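Local atomic coordinates of twitching motility protein PilT (Aquifex aeolicus, PDB entry 2EYU), a protein that probably uses ATP, as a P-loop NTPase of the type II/IV secretion family, to power pilus retraction in twitching motility. Residues Ser54-Thr59 with Ile74-Glu79; Glu19-Lys24 with Asp47-Thr52; Pro6-Leu11 with Ala43-Tyr48; Val104-Asp109 with Thr129-Thr134; Met25-Val30 with Phe160-Ile165. The protein carries 1 engineered substitution. One frame throughout, in Å; residues are numbered along the deposited sequence.

Contact 1. Residues Ser54-Thr59 with Ile74-Glu79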
# COMPACT_ATOMS: atom_id res chain seq x y z
N SER A 54 4.55 20.58 -7.37
CA SER A 54 5.79 21.06 -6.75
C SER A 54 5.73 20.89 -5.23
O SER A 54 5.51 21.85 -4.51
CB SER A 54 6.11 22.51 -7.08
OG SER A 54 5.03 23.25 -7.59
N TYR A 55 5.95 19.69 -4.74
CA TYR A 55 6.01 19.40 -3.32
C TYR A 55 7.45 19.24 -2.82
O TYR A 55 8.36 19.13 -3.63
CB TYR A 55 5.34 18.06 -2.99
CG TYR A 55 3.85 17.97 -3.08
CD1 TYR A 55 3.04 19.08 -3.13
CD2 TYR A 55 3.26 16.70 -3.11
CE1 TYR A 55 1.66 18.95 -3.21
CE2 TYR A 55 1.89 16.57 -3.19
CZ TYR A 55 1.10 17.70 -3.24
OH TYR A 55 -0.27 17.56 -3.31
N HIS A 56 7.59 19.19 -1.51
CA HIS A 56 8.77 18.71 -0.81
C HIS A 56 8.56 17.22 -0.50
O HIS A 56 7.56 16.92 0.18
CB HIS A 56 9.04 19.45 0.48
CG HIS A 56 10.36 19.15 1.11
ND1 HIS A 56 11.32 18.34 0.52
CD2 HIS A 56 10.89 19.57 2.29
CE1 HIS A 56 12.36 18.26 1.32
NE2 HIS A 56 12.14 19.00 2.39
N ILE A 57 9.45 16.36 -0.99
CA ILE A 57 9.19 14.92 -0.78
C ILE A 57 10.36 14.31 -0.02
O ILE A 57 11.53 14.48 -0.37
CB ILE A 57 8.92 14.16 -2.09
CG1 ILE A 57 7.71 14.59 -2.91
CG2 ILE A 57 8.74 12.66 -1.87
CD1 ILE A 57 7.57 13.86 -4.23
N ILE A 58 10.08 13.59 1.07
CA ILE A 58 11.22 13.04 1.80
C ILE A 58 11.08 11.53 1.82
O ILE A 58 10.00 10.99 2.10
CB ILE A 58 11.32 13.62 3.22
CG1 ILE A 58 11.56 15.14 3.23
CG2 ILE A 58 12.37 12.90 4.05
CD1 ILE A 58 12.13 15.65 4.54
N THR A 59 12.18 10.84 1.51
CA THR A 59 12.18 9.38 1.45
C THR A 59 13.20 8.82 2.44
O THR A 59 14.24 9.43 2.68
CB THR A 59 12.51 8.87 0.04
OG1 THR A 59 13.39 9.82 -0.59
CG2 THR A 59 11.29 8.81 -0.85
N ILE A 74 10.59 18.61 -5.03
CA ILE A 74 11.87 18.56 -4.32
C ILE A 74 11.96 17.31 -3.46
O ILE A 74 11.30 17.23 -2.42
CB ILE A 74 12.09 19.84 -3.49
CG1 ILE A 74 13.18 19.73 -2.43
CG2 ILE A 74 10.78 20.31 -2.87
CD1 ILE A 74 13.58 21.08 -1.88
N VAL A 75 12.77 16.36 -3.91
CA VAL A 75 12.88 15.03 -3.31
C VAL A 75 14.19 14.75 -2.61
O VAL A 75 15.31 14.66 -3.13
CB VAL A 75 12.62 13.95 -4.39
CG1 VAL A 75 13.80 13.88 -5.35
CG2 VAL A 75 12.34 12.58 -3.78
N ASN A 76 14.08 14.59 -1.30
CA ASN A 76 15.23 14.15 -0.52
C ASN A 76 15.10 12.67 -0.21
O ASN A 76 14.11 12.27 0.41
CB ASN A 76 15.35 14.98 0.76
CG ASN A 76 15.77 16.40 0.45
OD1 ASN A 76 15.68 16.83 -0.70
ND2 ASN A 76 16.24 17.13 1.46
N GLN A 77 16.06 11.87 -0.65
CA GLN A 77 16.11 10.44 -0.45
C GLN A 77 17.21 10.04 0.53
O GLN A 77 18.40 10.25 0.31
CB GLN A 77 16.33 9.70 -1.77
CG GLN A 77 15.24 9.91 -2.81
CD GLN A 77 15.41 8.95 -3.98
OE1 GLN A 77 15.15 7.76 -3.80
NE2 GLN A 77 15.85 9.44 -5.13
N ARG A 78 16.80 9.45 1.64
CA ARG A 78 17.71 9.19 2.74
C ARG A 78 17.83 7.69 3.00
O ARG A 78 16.84 7.02 3.31
CB ARG A 78 17.21 9.95 3.98
CG ARG A 78 16.81 11.39 3.67
CD ARG A 78 16.86 12.30 4.88
NE ARG A 78 15.78 12.05 5.81
CZ ARG A 78 15.18 12.88 6.65
NH1 ARG A 78 15.52 14.15 6.76
NH2 ARG A 78 14.19 12.41 7.41
N GLU A 79 19.04 7.18 2.86
CA GLU A 79 19.35 5.78 3.12
C GLU A 79 19.65 5.60 4.60
O GLU A 79 20.61 6.18 5.12
CB GLU A 79 20.54 5.31 2.28
CG GLU A 79 20.74 3.81 2.20
CD GLU A 79 21.54 3.21 3.34
OE1 GLU A 79 22.47 3.89 3.84
OE2 GLU A 79 21.25 2.06 3.75
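His56 meets Ile74 with its CG anti to the backbone N (chi1 -170°), while Ile74 holds CG1 anti to its own N. The Ile74 chain runs on extended (chi2 166°), with CD1 over one face of the imidazole, and Ile74 O sits in the ring plane, where His56 ND1 donates to it at 3.1 Å. This donor stands above the carbonyl plane; the same oxygen also takes the backbone bond from Ile57 N, modelled very short. The far nitrogen of the ring, NE2, is hydrogen-bonded to Glu97 OE1. An alanine in place of His56 would probably leave Glu97 without this partner and Ile74 CD1 without the ring it covers. Farther along, the parallel backbone bonding continues through Asn76 N to Ile57 O, Thr59 N to Asn76 O and Arg78 N to Thr59 O, the last at 2.8 Å. Arg78 is bent at chi3, and its guanidinium takes Ile58 CG2 over one face, 3.8 Å from CZ. On the other surface of the sheet Ile57 CG2 touches Val75 CG2 at 4.1 Å. Helix 87-97 packs on Ile58 and Arg78, helix 38-52 on Ile57. With strand directions only 13° apart, this is a parallel pair at the margin of the sheet, 74-79 being an outermost strand within the chain, in the helix-flanked alpha/beta architecture of P-loop NTPases.

Contact 2. Residues Glu19-Lys24 with Asp47-Thr52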
# COMPACT_ATOMS: atom_id res chain seq x y z
N GLU A 19 -5.19 8.28 -7.92
CA GLU A 19 -5.90 9.43 -7.35
C GLU A 19 -5.52 9.68 -5.91
O GLU A 19 -5.67 10.76 -5.35
CB GLU A 19 -7.40 9.15 -7.40
CG GLU A 19 -8.12 9.47 -8.69
CD GLU A 19 -9.54 8.92 -8.58
OE1 GLU A 19 -10.05 8.92 -7.44
OE2 GLU A 19 -10.09 8.49 -9.61
N LEU A 20 -5.03 8.59 -5.30
CA LEU A 20 -4.58 8.59 -3.92
C LEU A 20 -3.46 9.60 -3.75
O LEU A 20 -3.31 10.30 -2.76
CB LEU A 20 -4.08 7.20 -3.49
CG LEU A 20 -5.13 6.13 -3.16
CD1 LEU A 20 -6.26 6.11 -4.16
CD2 LEU A 20 -4.45 4.77 -3.06
N CYS A 21 -2.62 9.71 -4.79
CA CYS A 21 -1.55 10.68 -4.67
C CYS A 21 -2.07 12.11 -4.60
O CYS A 21 -1.29 13.01 -4.27
CB CYS A 21 -0.62 10.60 -5.88
SG CYS A 21 0.01 8.89 -6.05
N HIS A 22 -3.34 12.34 -4.95
CA HIS A 22 -3.85 13.70 -4.82
C HIS A 22 -4.40 13.94 -3.42
O HIS A 22 -4.87 15.04 -3.12
CB HIS A 22 -4.91 13.94 -5.90
CG HIS A 22 -4.25 14.18 -7.23
ND1 HIS A 22 -4.51 13.45 -8.36
CD2 HIS A 22 -3.32 15.10 -7.59
CE1 HIS A 22 -3.77 13.89 -9.36
NE2 HIS A 22 -3.04 14.90 -8.92
N ARG A 23 -4.32 12.92 -2.55
CA ARG A 23 -4.78 13.18 -1.18
C ARG A 23 -3.76 14.06 -0.47
O ARG A 23 -2.57 13.98 -0.72
CB ARG A 23 -5.06 11.89 -0.43
CG ARG A 23 -5.82 10.81 -1.16
CD ARG A 23 -7.33 10.91 -1.02
NE ARG A 23 -7.98 9.62 -1.23
CZ ARG A 23 -9.05 9.38 -1.97
NH1 ARG A 23 -9.64 10.38 -2.63
NH2 ARG A 23 -9.55 8.16 -2.09
N LYS A 24 -4.20 14.95 0.43
CA LYS A 24 -3.35 15.89 1.12
C LYS A 24 -2.77 15.39 2.44
O LYS A 24 -1.85 16.04 2.95
CB LYS A 24 -4.15 17.18 1.40
CG LYS A 24 -5.39 16.94 2.26
CD LYS A 24 -5.13 17.32 3.72
CE LYS A 24 -5.52 18.77 3.97
NZ LYS A 24 -6.72 19.15 3.17
N ASP A 47 6.90 9.09 -8.25
CA ASP A 47 7.43 9.81 -9.40
C ASP A 47 6.34 10.54 -10.19
O ASP A 47 6.70 11.52 -10.84
CB ASP A 47 8.19 8.89 -10.37
CG ASP A 47 9.02 9.71 -11.34
OD1 ASP A 47 8.79 9.58 -12.56
OD2 ASP A 47 9.89 10.49 -10.89
N TYR A 48 5.10 10.10 -10.10
CA TYR A 48 3.94 10.82 -10.60
C TYR A 48 3.85 12.16 -9.89
O TYR A 48 3.67 13.21 -10.51
CB TYR A 48 2.62 10.08 -10.37
CG TYR A 48 1.38 10.88 -10.73
CD1 TYR A 48 1.02 11.16 -12.03
CD2 TYR A 48 0.54 11.36 -9.73
CE1 TYR A 48 -0.12 11.89 -12.36
CE2 TYR A 48 -0.59 12.09 -10.03
CZ TYR A 48 -0.92 12.36 -11.34
OH TYR A 48 -2.06 13.08 -11.61
N ILE A 49 3.94 12.07 -8.57
CA ILE A 49 3.89 13.29 -7.76
C ILE A 49 4.98 14.22 -8.26
O ILE A 49 4.66 15.34 -8.65
CB ILE A 49 4.04 12.97 -6.27
CG1 ILE A 49 3.10 11.88 -5.75
CG2 ILE A 49 3.87 14.24 -5.46
CD1 ILE A 49 3.44 11.35 -4.37
N ASN A 50 6.22 13.73 -8.25
CA ASN A 50 7.39 14.45 -8.75
C ASN A 50 7.10 15.25 -10.01
O ASN A 50 7.53 16.39 -10.16
CB ASN A 50 8.51 13.45 -9.07
CG ASN A 50 9.91 13.99 -9.14
OD1 ASN A 50 10.83 13.29 -9.59
ND2 ASN A 50 10.17 15.21 -8.69
N GLN A 51 6.37 14.62 -10.94
CA GLN A 51 6.19 15.20 -12.27
C GLN A 51 5.03 16.17 -12.31
O GLN A 51 4.93 17.02 -13.18
CB GLN A 51 5.90 14.11 -13.31
CG GLN A 51 6.81 12.91 -13.27
CD GLN A 51 6.14 11.63 -13.72
OE1 GLN A 51 6.15 10.64 -12.98
NE2 GLN A 51 5.56 11.66 -14.91
N THR A 52 4.12 16.01 -11.35
CA THR A 52 2.84 16.73 -11.42
C THR A 52 2.75 17.86 -10.43
O THR A 52 2.17 18.92 -10.72
CB THR A 52 1.71 15.70 -11.18
OG1 THR A 52 1.73 14.80 -12.30
CG2 THR A 52 0.36 16.38 -11.14
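Apolar packing joins Cys21 to the helix: its CB lies 3.9 Å from Ile49 CG1 and 4.1 Å from Tyr48 CD2, the latter at the rim of the phenol ring. Aromatic contact comes next. Tyr48 has CG anti to the backbone N (chi1 173°), which starts its ring off toward the 19-24 loop, where it crosses the His22 side chain at about a right angle. The ring planes are 82° apart and the centroids 5.5 Å, yet the closest approach is between margins: His22 CE1 lies in the plane of the tyrosine ring, 2.9 Å from Tyr48 OH. Within the helix, Thr52 OG1 donates a hydrogen bond to Tyr48 O at 3.1 Å and also rests over one face of the phenol ring, toward its rim. Thr52 CG2 in turn approaches the histidine edge, 4.3 Å from NE2. An alanine in place of Tyr48 would probably open a gap beside Cys21 and leave the His22 imidazole freer to turn. What results is side-chain packing between the loop leading into strand 26-31 and the last turns of helix 38-52, the helix that follows the probable Walker A loop in this P-loop NTPase fold.

Contact 3. Residues Pro6-Leu11 with Ala43-Tyr48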
# COMPACT_ATOMS: atom_id res chain seq x y z
N PRO A 6 9.34 3.03 -13.78
CA PRO A 6 8.26 2.65 -14.69
C PRO A 6 7.06 3.59 -14.59
O PRO A 6 6.71 4.01 -13.49
CB PRO A 6 7.83 1.26 -14.21
CG PRO A 6 8.39 1.16 -12.82
CD PRO A 6 9.70 1.90 -12.88
N GLU A 7 6.47 3.85 -15.74
CA GLU A 7 5.27 4.67 -15.90
C GLU A 7 4.10 4.03 -15.18
O GLU A 7 3.87 2.83 -15.32
CB GLU A 7 5.00 4.81 -17.39
CG GLU A 7 3.59 5.21 -17.80
CD GLU A 7 3.57 5.64 -19.27
OE1 GLU A 7 2.96 6.69 -19.56
OE2 GLU A 7 4.16 4.90 -20.10
N PHE A 8 3.33 4.77 -14.39
CA PHE A 8 2.26 4.10 -13.65
C PHE A 8 1.25 3.39 -14.55
O PHE A 8 0.53 2.51 -14.05
CB PHE A 8 1.52 5.09 -12.74
CG PHE A 8 0.63 4.39 -11.72
CD1 PHE A 8 -0.70 4.14 -11.99
CD2 PHE A 8 1.15 4.01 -10.49
CE1 PHE A 8 -1.52 3.51 -11.07
CE2 PHE A 8 0.33 3.38 -9.57
CZ PHE A 8 -1.00 3.13 -9.86
N LYS A 9 1.19 3.78 -15.82
CA LYS A 9 0.27 3.19 -16.78
C LYS A 9 0.73 1.80 -17.20
O LYS A 9 -0.02 0.96 -17.70
CB LYS A 9 0.13 4.14 -17.97
CG LYS A 9 -0.72 3.63 -19.12
CD LYS A 9 -1.10 4.76 -20.06
CE LYS A 9 -2.54 4.62 -20.55
NZ LYS A 9 -2.68 5.07 -21.97
N LYS A 10 2.01 1.50 -17.03
CA LYS A 10 2.54 0.19 -17.34
C LYS A 10 2.37 -0.78 -16.17
O LYS A 10 2.72 -1.95 -16.31
CB LYS A 10 4.03 0.25 -17.67
CG LYS A 10 4.48 1.46 -18.47
CD LYS A 10 3.78 1.52 -19.82
CE LYS A 10 2.64 2.52 -19.80
NZ LYS A 10 1.45 2.04 -20.56
N LEU A 11 1.88 -0.30 -15.03
CA LEU A 11 1.85 -1.10 -13.81
C LEU A 11 0.78 -2.18 -13.84
O LEU A 11 0.90 -3.26 -13.27
CB LEU A 11 1.63 -0.17 -12.61
CG LEU A 11 2.68 -0.20 -11.49
CD1 LEU A 11 4.10 -0.18 -12.03
CD2 LEU A 11 2.47 0.97 -10.54
N ALA A 43 7.41 3.64 -6.16
CA ALA A 43 8.29 4.57 -6.86
C ALA A 43 7.59 5.20 -8.06
O ALA A 43 7.76 6.38 -8.40
CB ALA A 43 9.56 3.81 -7.20
N SER A 44 6.77 4.40 -8.74
CA SER A 44 6.00 4.92 -9.87
C SER A 44 4.97 5.96 -9.41
O SER A 44 4.74 6.94 -10.13
CB SER A 44 5.27 3.80 -10.61
OG SER A 44 4.29 4.41 -11.46
N MSE A 45 4.36 5.73 -8.26
CA MSE A 45 3.37 6.65 -7.69
C MSE A 45 4.04 7.90 -7.16
O MSE A 45 3.57 9.04 -7.35
CB MSE A 45 2.58 6.04 -6.54
CG MSE A 45 1.72 4.85 -6.84
SE MSE A 45 0.85 4.09 -5.29
CE MSE A 45 -0.17 5.71 -5.00
N ILE A 46 5.16 7.81 -6.46
CA ILE A 46 5.84 9.03 -6.05
C ILE A 46 6.37 9.80 -7.25
O ILE A 46 6.34 11.03 -7.35
CB ILE A 46 6.99 8.68 -5.09
CG1 ILE A 46 6.52 8.17 -3.72
CG2 ILE A 46 7.96 9.84 -4.93
CD1 ILE A 46 7.71 7.67 -2.91
N ASP A 47 6.90 9.09 -8.25
CA ASP A 47 7.43 9.81 -9.40
C ASP A 47 6.34 10.54 -10.19
O ASP A 47 6.70 11.52 -10.84
CB ASP A 47 8.19 8.89 -10.37
CG ASP A 47 9.02 9.71 -11.34
OD1 ASP A 47 8.79 9.58 -12.56
OD2 ASP A 47 9.89 10.49 -10.89
N TYR A 48 5.10 10.10 -10.10
CA TYR A 48 3.94 10.82 -10.60
C TYR A 48 3.85 12.16 -9.89
O TYR A 48 3.67 13.21 -10.51
CB TYR A 48 2.62 10.08 -10.37
CG TYR A 48 1.38 10.88 -10.73
CD1 TYR A 48 1.02 11.16 -12.03
CD2 TYR A 48 0.54 11.36 -9.73
CE1 TYR A 48 -0.12 11.89 -12.36
CE2 TYR A 48 -0.59 12.09 -10.03
CZ TYR A 48 -0.92 12.36 -11.34
OH TYR A 48 -2.06 13.08 -11.61
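Ser44 reaches the N-terminal segment with OG anti to its backbone N (chi1 165°), a conformation that directs the hydroxyl from helix 38-52 toward the chain at Pro6 and Phe8. There it donates a weak hydrogen bond to Pro6 O at 3.2 Å. Ser44 OG also lies 3.0 Å from Phe8 CA and close to Phe8 CB, and it sits near the plane of the phenyl ring, at the edge by CD2. Phe8 N is also near, but the angle is too poor for a bond. Phe8 itself has CG anti to the backbone N (chi1 -166°). Its side chain runs beside that of Met45, a selenomethionine, the two pointing the same way, and CE2 comes to 3.4 Å from Met45 CG. The Met45 chain is extended through SE and then bends at chi3 (64°), which turns its CE aside. Leu11 completes the set: CD2 packs 4.0 Å from Ser44 CB. Val17 and Leu18 of helix 16-19 also touch Phe8, while Thr41 touches Leu11. The chemistry is thus mostly apolar: Phe8 and Leu11 pack against the buried Ser44, and Met45 against the Phe8 ring, while the weak bond from the serine hydroxyl to Pro6 O links the loop directly to the helix.

Contact 4. Residues Val104-Asp109 with Thr129-Thr134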
# COMPACT_ATOMS: atom_id res chain seq x y z
N VAL A 104 8.24 6.02 4.14
CA VAL A 104 8.90 5.20 5.13
C VAL A 104 9.02 3.76 4.62
O VAL A 104 8.05 3.00 4.53
CB VAL A 104 8.19 5.18 6.49
CG1 VAL A 104 6.77 4.66 6.39
CG2 VAL A 104 8.98 4.36 7.49
N GLY A 105 10.24 3.40 4.27
CA GLY A 105 10.52 2.15 3.59
C GLY A 105 9.96 0.94 4.29
O GLY A 105 9.48 -0.01 3.67
N GLU A 106 10.03 0.92 5.62
CA GLU A 106 9.56 -0.26 6.34
C GLU A 106 9.22 0.11 7.77
O GLU A 106 9.94 0.90 8.37
CB GLU A 106 10.60 -1.37 6.32
CG GLU A 106 10.05 -2.78 6.22
CD GLU A 106 8.89 -2.95 5.27
OE1 GLU A 106 7.93 -3.67 5.62
OE2 GLU A 106 8.92 -2.39 4.16
N MSE A 107 8.14 -0.48 8.25
CA MSE A 107 7.68 -0.37 9.62
C MSE A 107 7.67 -1.77 10.26
O MSE A 107 6.64 -2.44 10.22
CB MSE A 107 6.29 0.25 9.72
CG MSE A 107 5.41 -0.07 8.52
SE MSE A 107 5.54 1.25 7.12
CE MSE A 107 4.99 2.65 8.34
N ARG A 108 8.83 -2.11 10.78
CA ARG A 108 9.23 -3.30 11.49
C ARG A 108 8.96 -3.12 12.97
O ARG A 108 8.88 -4.06 13.74
CB ARG A 108 10.72 -3.59 11.25
CG ARG A 108 11.29 -4.83 11.92
CD ARG A 108 12.53 -5.32 11.18
NE ARG A 108 13.19 -6.44 11.84
CZ ARG A 108 14.20 -7.17 11.40
NH1 ARG A 108 14.78 -6.97 10.22
NH2 ARG A 108 14.67 -8.16 12.16
N ASP A 109 8.83 -1.84 13.33
CA ASP A 109 8.83 -1.41 14.71
C ASP A 109 7.63 -0.56 15.11
O ASP A 109 7.03 0.18 14.34
CB ASP A 109 10.09 -0.56 14.99
CG ASP A 109 11.31 -1.43 15.25
OD1 ASP A 109 12.39 -1.11 14.70
OD2 ASP A 109 11.15 -2.41 16.00
N THR A 129 5.58 0.57 3.39
CA THR A 129 5.45 -0.78 2.89
C THR A 129 5.50 -1.76 4.06
O THR A 129 6.15 -1.51 5.07
CB THR A 129 6.54 -1.26 1.90
OG1 THR A 129 7.82 -1.16 2.56
CG2 THR A 129 6.60 -0.43 0.64
N LEU A 130 4.79 -2.86 3.85
CA LEU A 130 4.86 -4.01 4.75
C LEU A 130 4.94 -5.28 3.90
O LEU A 130 4.62 -5.23 2.70
CB LEU A 130 3.65 -4.12 5.65
CG LEU A 130 3.03 -2.95 6.39
CD1 LEU A 130 2.01 -2.22 5.54
CD2 LEU A 130 2.38 -3.45 7.68
N HIS A 131 5.33 -6.38 4.52
CA HIS A 131 5.41 -7.67 3.83
C HIS A 131 4.18 -8.54 3.98
O HIS A 131 4.18 -9.74 3.65
CB HIS A 131 6.64 -8.44 4.36
CG HIS A 131 7.90 -8.04 3.64
ND1 HIS A 131 9.03 -7.62 4.30
CD2 HIS A 131 8.22 -8.02 2.33
CE1 HIS A 131 9.98 -7.35 3.43
NE2 HIS A 131 9.52 -7.58 2.22
N THR A 132 3.09 -7.96 4.46
CA THR A 132 1.83 -8.71 4.56
C THR A 132 1.24 -9.01 3.20
O THR A 132 1.50 -8.31 2.22
CB THR A 132 0.80 -7.91 5.39
OG1 THR A 132 0.73 -6.59 4.82
CG2 THR A 132 1.26 -7.74 6.83
N ASN A 133 0.43 -10.06 3.13
CA ASN A 133 -0.03 -10.52 1.82
C ASN A 133 -1.40 -9.99 1.43
O ASN A 133 -1.73 -10.06 0.25
CB ASN A 133 -0.03 -12.06 1.79
CG ASN A 133 1.19 -12.57 1.03
OD1 ASN A 133 1.18 -13.66 0.45
ND2 ASN A 133 2.24 -11.75 1.03
N THR A 134 -2.17 -9.50 2.39
CA THR A 134 -3.58 -9.16 2.14
C THR A 134 -3.98 -7.85 2.78
O THR A 134 -3.34 -7.39 3.72
CB THR A 134 -4.41 -10.34 2.69
OG1 THR A 134 -4.43 -11.36 1.65
CG2 THR A 134 -5.85 -10.01 2.97
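Glu106 and Thr129 cross at about a right angle, the glutamate chain bending at chi2 (41°) to bring its carboxylate over the end of strand 125-130. OE1 comes to 3.2 Å from Leu130 CA. OE2 is modelled too close to Thr129 OG1, so the detail of that approach is doubtful. OE1 is also 2.9 Å from Thr129 O, where two acceptors face each other without a bond. Past Leu130, the His131 ring meets OE1 obliquely, with ND1 4.3 Å away. Met107, a selenomethionine bent at chi2 and chi3, sets SE 3.5 Å from Thr129 O and CG 4.3 Å from Leu130 CG. The sequence suggests that the loop at Gly105-Glu106 belongs to the Walker B region and His131 to the histidine box of secretion ATPases. Helix 110-121 packs against Met107 and helix 135-144 against Leu130, while Lys38, at the start of helix 38-52, touches Thr129 and His131 and forms a long, weak ion pair with Glu106 OE2.

Contact 5. Residues Met25-Val30 with Phe160-Ile165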
# COMPACT_ATOMS: atom_id res chain seq x y z
N MSE A 25 -3.27 14.30 3.01
CA MSE A 25 -2.67 13.69 4.20
C MSE A 25 -3.19 12.27 4.36
O MSE A 25 -4.08 11.85 3.62
CB MSE A 25 -2.91 14.47 5.50
CG MSE A 25 -4.37 14.48 5.93
SE MSE A 25 -4.62 15.32 7.66
CE MSE A 25 -4.37 17.09 6.91
N GLY A 26 -2.62 11.52 5.32
CA GLY A 26 -3.15 10.19 5.52
C GLY A 26 -2.18 9.12 5.04
O GLY A 26 -1.11 9.48 4.54
N LEU A 27 -2.58 7.88 5.23
CA LEU A 27 -1.63 6.78 5.02
C LEU A 27 -1.93 5.90 3.82
O LEU A 27 -3.02 5.39 3.56
CB LEU A 27 -1.60 5.96 6.32
CG LEU A 27 -0.56 4.84 6.34
CD1 LEU A 27 0.84 5.41 6.57
CD2 LEU A 27 -0.93 3.82 7.42
N ILE A 28 -0.91 5.68 2.98
CA ILE A 28 -1.06 4.78 1.82
C ILE A 28 -0.11 3.61 2.03
O ILE A 28 1.07 3.90 2.23
CB ILE A 28 -0.69 5.44 0.50
CG1 ILE A 28 -1.67 6.53 0.07
CG2 ILE A 28 -0.51 4.39 -0.59
CD1 ILE A 28 -1.13 7.50 -0.96
N LEU A 29 -0.58 2.37 1.98
CA LEU A 29 0.30 1.23 2.21
C LEU A 29 0.40 0.33 0.99
O LEU A 29 -0.63 0.07 0.36
CB LEU A 29 -0.22 0.38 3.36
CG LEU A 29 -0.46 1.12 4.68
CD1 LEU A 29 -0.92 0.15 5.76
CD2 LEU A 29 0.79 1.84 5.10
N VAL A 30 1.62 -0.11 0.66
CA VAL A 30 1.71 -1.02 -0.50
C VAL A 30 2.42 -2.27 -0.01
O VAL A 30 3.52 -2.17 0.56
CB VAL A 30 2.44 -0.35 -1.67
CG1 VAL A 30 2.70 -1.32 -2.80
CG2 VAL A 30 1.59 0.80 -2.22
N PHE A 160 -9.83 6.63 10.29
CA PHE A 160 -9.96 8.01 9.79
C PHE A 160 -8.81 8.43 8.89
O PHE A 160 -8.93 9.38 8.10
CB PHE A 160 -9.97 9.00 10.94
CG PHE A 160 -11.22 9.05 11.79
CD1 PHE A 160 -12.27 9.87 11.41
CD2 PHE A 160 -11.29 8.27 12.92
CE1 PHE A 160 -13.40 9.89 12.22
CE2 PHE A 160 -12.41 8.31 13.73
CZ PHE A 160 -13.46 9.12 13.36
N ILE A 161 -7.65 7.78 8.99
CA ILE A 161 -6.51 8.34 8.27
C ILE A 161 -6.02 7.41 7.15
O ILE A 161 -5.31 7.94 6.29
CB ILE A 161 -5.35 8.67 9.22
CG1 ILE A 161 -4.64 7.43 9.78
CG2 ILE A 161 -5.82 9.56 10.36
CD1 ILE A 161 -3.20 7.69 10.19
N LEU A 162 -6.41 6.15 7.16
CA LEU A 162 -6.10 5.20 6.09
C LEU A 162 -6.67 5.66 4.76
O LEU A 162 -7.87 5.92 4.63
CB LEU A 162 -6.61 3.80 6.44
CG LEU A 162 -6.20 2.67 5.48
CD1 LEU A 162 -4.69 2.58 5.31
CD2 LEU A 162 -6.76 1.34 5.97
N GLN A 163 -5.82 5.78 3.75
CA GLN A 163 -6.23 6.27 2.43
C GLN A 163 -6.36 5.13 1.43
O GLN A 163 -7.19 5.08 0.53
CB GLN A 163 -5.19 7.27 1.93
CG GLN A 163 -5.23 8.54 2.79
CD GLN A 163 -6.67 8.86 3.16
OE1 GLN A 163 -7.43 9.31 2.30
NE2 GLN A 163 -7.03 8.62 4.41
N GLY A 164 -5.48 4.14 1.61
CA GLY A 164 -5.59 3.05 0.61
C GLY A 164 -4.58 1.98 0.97
O GLY A 164 -3.50 2.26 1.50
N ILE A 165 -4.89 0.72 0.67
CA ILE A 165 -3.77 -0.23 0.80
C ILE A 165 -3.83 -1.14 -0.43
O ILE A 165 -4.92 -1.59 -0.75
CB ILE A 165 -3.73 -1.04 2.10
CG1 ILE A 165 -3.98 -2.53 1.87
CG2 ILE A 165 -4.64 -0.47 3.18
CD1 ILE A 165 -2.72 -3.35 1.87
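A beta bulge interrupts the parallel pairing of strands 26-30 and 162-165, shifting the register by one residue between Leu27 and Ile28 in the middle of the central sheet. Leu27 O spans the irregularity, accepting from Gln163 N at 2.8 Å and, weakly, from Gly164 N at 3.4 Å. Before it, Leu27 N donates to Ile161 O at 2.9 Å; after it, Leu29 N bonds Gly164 O at 3.0 Å. Gln163 is bent at chi2 (-38°) and folds back on the end of the preceding helix, where NE2 donates to Ile161 O at 2.6 Å. That amide stands above the carbonyl plane, on the opposite face from Leu27 N. Gln163 CB meanwhile crosses the Ile28 side chain, 4.0 Å from CG1. Gly26, with a phi of 109°, has no room for a CB, which would run into Gln163 CG and Ile161 O. On the other side of the sheet Leu29 CB meets Ile165 CB at 4.0 Å, and Leu162 CD1 lies against Leu27 O. Ile161 O thus takes two donors and Leu27 O one firm and one weak, so these two carbonyls have partners at the helix-to-strand junction and the bulge, between layers of aliphatic side chains.

How the contacts relate
Helix 38-52 ties contacts 2 and 3 together: they share Asp47 and Tyr48, their centres are about 10 Å apart, and Cys21 SG touches Met45 CE at 3.4 Å. The helix also reaches contact 1 through Ile49, whose CG2 lies 3.5 Å from Tyr55 CD2. Contacts 1, 4 and 5 all reach one sheet. Strands 125-130 of contact 4 and 26-31 of contact 5 are neighbours in it, with Leu130 CD1 3.8 Å from Leu29 CD1, whereas contacts 1 and 4 have centres about 20 Å apart and do not touch. Leu20 CB packs 3.9 Å from Ile28 CD1, joining contact 2 to contact 5. The probable Walker A loop, including Gly32 and Lys38, connects strand 26-31 to helix 38-52, and contact 4 borders it.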